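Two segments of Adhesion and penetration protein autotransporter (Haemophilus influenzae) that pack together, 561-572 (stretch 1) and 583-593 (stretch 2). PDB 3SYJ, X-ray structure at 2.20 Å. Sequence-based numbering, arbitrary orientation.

Stretch 1 561-572: PTTEDRTLLLSG
Stretch 2, residues 583-593: TKGKLFFSGRP

Neighbouring parallel β-strands are stitched together when one strand's alternate residues lend both N and O to the other, and this pair from an autotransporter adhesin illustrates the rule. Strands 567-570 and 586-589 run in the same direction, 12° from parallel, with axes 4.6 Å apart at closest approach. Thr 567 pairs with Lys 586, Leu 568 with Leu 587, Leu 569 with Phe 588 and Leu 570 with Phe 589, their CA-CA distances widening from 4.4 to 5.2 Å. Extended torsions (phi -101 to -126°, psi 113 to 139°) support a ladder of five hydrogen bonds: Lys 586 N to Arg 566 O (2.6 Å), Leu 568 N to Lys 586 O (2.8 Å), Phe 588 N to Leu 568 O (2.9 Å), Leu 570 N to Phe 588 O (2.9 Å) and Ser 590 N to Leu 570 O (3.0 Å). Before the ladder, Gly 585 adopts phi/psi 73/-160°, and its CA approaches Glu 564 O at 3.3 Å; a CB there would clash with Pro 561 CG and Arg 566 O.

Side chains alternate between faces. Leu 568 (chi1 t, chi2 p), Leu 587 (t, p), Leu 570 (m, t) and Phe 589 (m, chi2 -96°) share one face, where Leu 587 CD1 lies 3.8 Å from Leu 568 CD2 and 3.9 Å from Leu 570 CD1, a close apolar contact between methyl groups. On the other, Leu 569 (t, p) brings CD1 within 4.1 Å of Phe 588 CB, while Thr 567 (m) sets CG2 4.0 Å from Phe 588 CD1, the ring having chi1 -87° and chi2 66°.

Charge pairing secures the entrance. Lys 586 (m, t, m, m) curls so that NZ meets Asp 565 OD1 (chi1 t) at 2.9 Å, a hydrogen-bonded salt bridge. Lys 584 (t, t, m, t) directs NZ to Thr 562 O (3.2 Å) and, in a longer salt bridge, to Glu 564 OE2 (3.8 Å).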

# COMPACT_ATOMS: atom_id res chain seq x y z
N PRO A 561 39.05 -3.21 10.02
CA PRO A 561 40.14 -3.72 10.84
C PRO A 561 40.71 -4.97 10.20
O PRO A 561 40.10 -5.49 9.28
CB PRO A 561 39.44 -4.08 12.15
CG PRO A 561 38.05 -4.42 11.71
CD PRO A 561 37.75 -3.36 10.69
N THR A 562 41.86 -5.46 10.69
CA THR A 562 42.48 -6.65 10.12
C THR A 562 41.93 -7.94 10.72
O THR A 562 41.90 -8.98 10.06
CB THR A 562 44.01 -6.67 10.35
OG1 THR A 562 44.27 -6.62 11.76
CG2 THR A 562 44.68 -5.49 9.65
N THR A 563 41.51 -7.87 11.97
CA THR A 563 41.13 -9.07 12.71
C THR A 563 39.71 -8.96 13.24
O THR A 563 39.20 -7.87 13.49
CB THR A 563 42.11 -9.33 13.87
OG1 THR A 563 43.43 -9.53 13.34
CG2 THR A 563 41.71 -10.57 14.67
N GLU A 564 39.08 -10.11 13.41
CA GLU A 564 37.70 -10.16 13.89
C GLU A 564 37.56 -9.54 15.28
O GLU A 564 36.50 -9.01 15.63
CB GLU A 564 37.20 -11.61 13.86
CG GLU A 564 37.27 -12.27 12.47
CD GLU A 564 38.69 -12.60 12.00
OE1 GLU A 564 39.52 -13.05 12.83
OE2 GLU A 564 38.98 -12.43 10.80
N ASP A 565 38.63 -9.57 16.07
CA ASP A 565 38.58 -9.08 17.44
C ASP A 565 39.12 -7.65 17.60
O ASP A 565 40.04 -7.41 18.38
CB ASP A 565 39.35 -10.02 18.38
CG ASP A 565 38.97 -9.82 19.84
OD1 ASP A 565 38.17 -8.91 20.12
OD2 ASP A 565 39.47 -10.58 20.70
N ARG A 566 38.54 -6.71 16.87
CA ARG A 566 38.91 -5.30 16.99
C ARG A 566 37.63 -4.48 17.09
O ARG A 566 36.70 -4.71 16.33
CB ARG A 566 39.72 -4.84 15.79
CG ARG A 566 41.00 -5.62 15.56
CD ARG A 566 41.98 -5.45 16.71
NE ARG A 566 43.36 -5.57 16.25
CZ ARG A 566 44.10 -6.66 16.36
NH1 ARG A 566 43.61 -7.75 16.95
NH2 ARG A 566 45.35 -6.67 15.90
N THR A 567 37.59 -3.53 18.01
CA THR A 567 36.36 -2.77 18.23
C THR A 567 36.56 -1.29 17.98
O THR A 567 37.58 -0.72 18.35
CB THR A 567 35.83 -2.96 19.66
OG1 THR A 567 35.58 -4.34 19.88
CG2 THR A 567 34.55 -2.17 19.86
N LEU A 568 35.56 -0.69 17.34
CA LEU A 568 35.50 0.75 17.16
C LEU A 568 34.28 1.28 17.89
O LEU A 568 33.15 0.89 17.60
CB LEU A 568 35.44 1.11 15.67
CG LEU A 568 35.22 2.58 15.29
CD1 LEU A 568 36.22 3.50 15.97
CD2 LEU A 568 35.28 2.76 13.76
N LEU A 569 34.50 2.17 18.84
CA LEU A 569 33.40 2.77 19.58
C LEU A 569 33.13 4.17 19.05
O LEU A 569 34.02 5.01 19.01
CB LEU A 569 33.72 2.81 21.07
CG LEU A 569 32.84 3.72 21.95
CD1 LEU A 569 31.38 3.27 21.90
CD2 LEU A 569 33.35 3.76 23.39
N LEU A 570 31.89 4.41 18.64
CA LEU A 570 31.46 5.75 18.28
C LEU A 570 30.47 6.24 19.33
O LEU A 570 29.36 5.71 19.46
CB LEU A 570 30.81 5.76 16.89
CG LEU A 570 31.70 5.15 15.80
CD1 LEU A 570 30.94 4.97 14.50
CD2 LEU A 570 32.93 6.02 15.59
N SER A 571 30.86 7.25 20.10
CA SER A 571 30.03 7.70 21.21
C SER A 571 29.56 9.13 21.03
O SER A 571 28.95 9.70 21.93
CB SER A 571 30.78 7.56 22.53
OG SER A 571 31.87 8.47 22.59
N GLY A 572 29.85 9.71 19.87
CA GLY A 572 29.47 11.08 19.60
C GLY A 572 28.28 11.19 18.67
O GLY A 572 27.13 11.15 19.11
N THR A 583 33.56 -3.95 7.42
CA THR A 583 34.01 -5.16 6.75
C THR A 583 34.36 -6.27 7.73
O THR A 583 34.46 -7.43 7.35
CB THR A 583 35.23 -4.90 5.86
OG1 THR A 583 36.33 -4.49 6.68
CG2 THR A 583 34.93 -3.79 4.85
N LYS A 584 34.55 -5.91 8.99
CA LYS A 584 35.01 -6.88 9.98
C LYS A 584 35.03 -6.25 11.37
O LYS A 584 34.74 -5.06 11.52
CB LYS A 584 36.42 -7.36 9.62
CG LYS A 584 36.85 -8.64 10.31
CD LYS A 584 38.26 -9.01 9.91
CE LYS A 584 38.36 -9.21 8.41
NZ LYS A 584 39.63 -9.88 8.02
N GLY A 585 35.36 -7.04 12.38
CA GLY A 585 35.53 -6.52 13.72
C GLY A 585 34.22 -6.15 14.37
O GLY A 585 33.17 -6.63 13.97
N LYS A 586 34.30 -5.30 15.39
CA LYS A 586 33.11 -4.89 16.13
C LYS A 586 32.94 -3.39 16.08
O LYS A 586 33.89 -2.63 16.29
CB LYS A 586 33.18 -5.39 17.58
CG LYS A 586 33.23 -6.91 17.69
CD LYS A 586 33.12 -7.38 19.13
CE LYS A 586 34.41 -7.13 19.91
NZ LYS A 586 35.37 -8.26 19.79
N LEU A 587 31.71 -2.96 15.80
CA LEU A 587 31.40 -1.54 15.67
C LEU A 587 30.24 -1.19 16.60
O LEU A 587 29.14 -1.73 16.46
CB LEU A 587 31.05 -1.21 14.22
CG LEU A 587 30.66 0.23 13.88
CD1 LEU A 587 31.80 1.19 14.21
CD2 LEU A 587 30.28 0.34 12.41
N PHE A 588 30.49 -0.29 17.55
CA PHE A 588 29.47 0.09 18.53
C PHE A 588 29.00 1.51 18.32
O PHE A 588 29.81 2.43 18.24
CB PHE A 588 30.02 -0.04 19.97
CG PHE A 588 29.87 -1.41 20.56
CD1 PHE A 588 30.57 -2.49 20.04
CD2 PHE A 588 29.03 -1.63 21.64
CE1 PHE A 588 30.43 -3.76 20.58
CE2 PHE A 588 28.90 -2.89 22.19
CZ PHE A 588 29.60 -3.95 21.66
N PHE A 589 27.69 1.68 18.21
CA PHE A 589 27.07 3.01 18.28
C PHE A 589 26.51 3.15 19.68
O PHE A 589 25.66 2.36 20.09
CB PHE A 589 25.95 3.15 17.25
CG PHE A 589 26.40 3.00 15.83
CD1 PHE A 589 26.71 4.11 15.06
CD2 PHE A 589 26.52 1.74 15.26
CE1 PHE A 589 27.12 3.97 13.74
CE2 PHE A 589 26.93 1.59 13.95
CZ PHE A 589 27.23 2.71 13.19
N SER A 590 26.99 4.14 20.42
CA SER A 590 26.66 4.21 21.84
C SER A 590 26.53 5.64 22.33
O SER A 590 27.10 6.57 21.75
CB SER A 590 27.74 3.49 22.65
OG SER A 590 27.42 3.46 24.04
N GLY A 591 25.78 5.82 23.41
CA GLY A 591 25.84 7.04 24.18
C GLY A 591 27.05 6.91 25.07
O GLY A 591 27.81 5.95 24.94
N ARG A 592 27.25 7.85 25.99
CA ARG A 592 28.38 7.80 26.91
C ARG A 592 28.03 8.38 28.29
O ARG A 592 27.13 9.21 28.41
CB ARG A 592 29.59 8.55 26.34
CG ARG A 592 29.31 10.00 25.99
CD ARG A 592 30.55 10.85 26.19
NE ARG A 592 30.91 10.88 27.61
CZ ARG A 592 32.11 11.20 28.08
NH1 ARG A 592 33.10 11.52 27.25
NH2 ARG A 592 32.33 11.19 29.39
N PRO A 593 28.75 7.94 29.33
CA PRO A 593 28.44 8.49 30.65
C PRO A 593 28.63 10.01 30.65
O PRO A 593 29.53 10.52 29.98
CB PRO A 593 29.47 7.82 31.56
CG PRO A 593 29.91 6.60 30.82
CD PRO A 593 29.85 6.96 29.37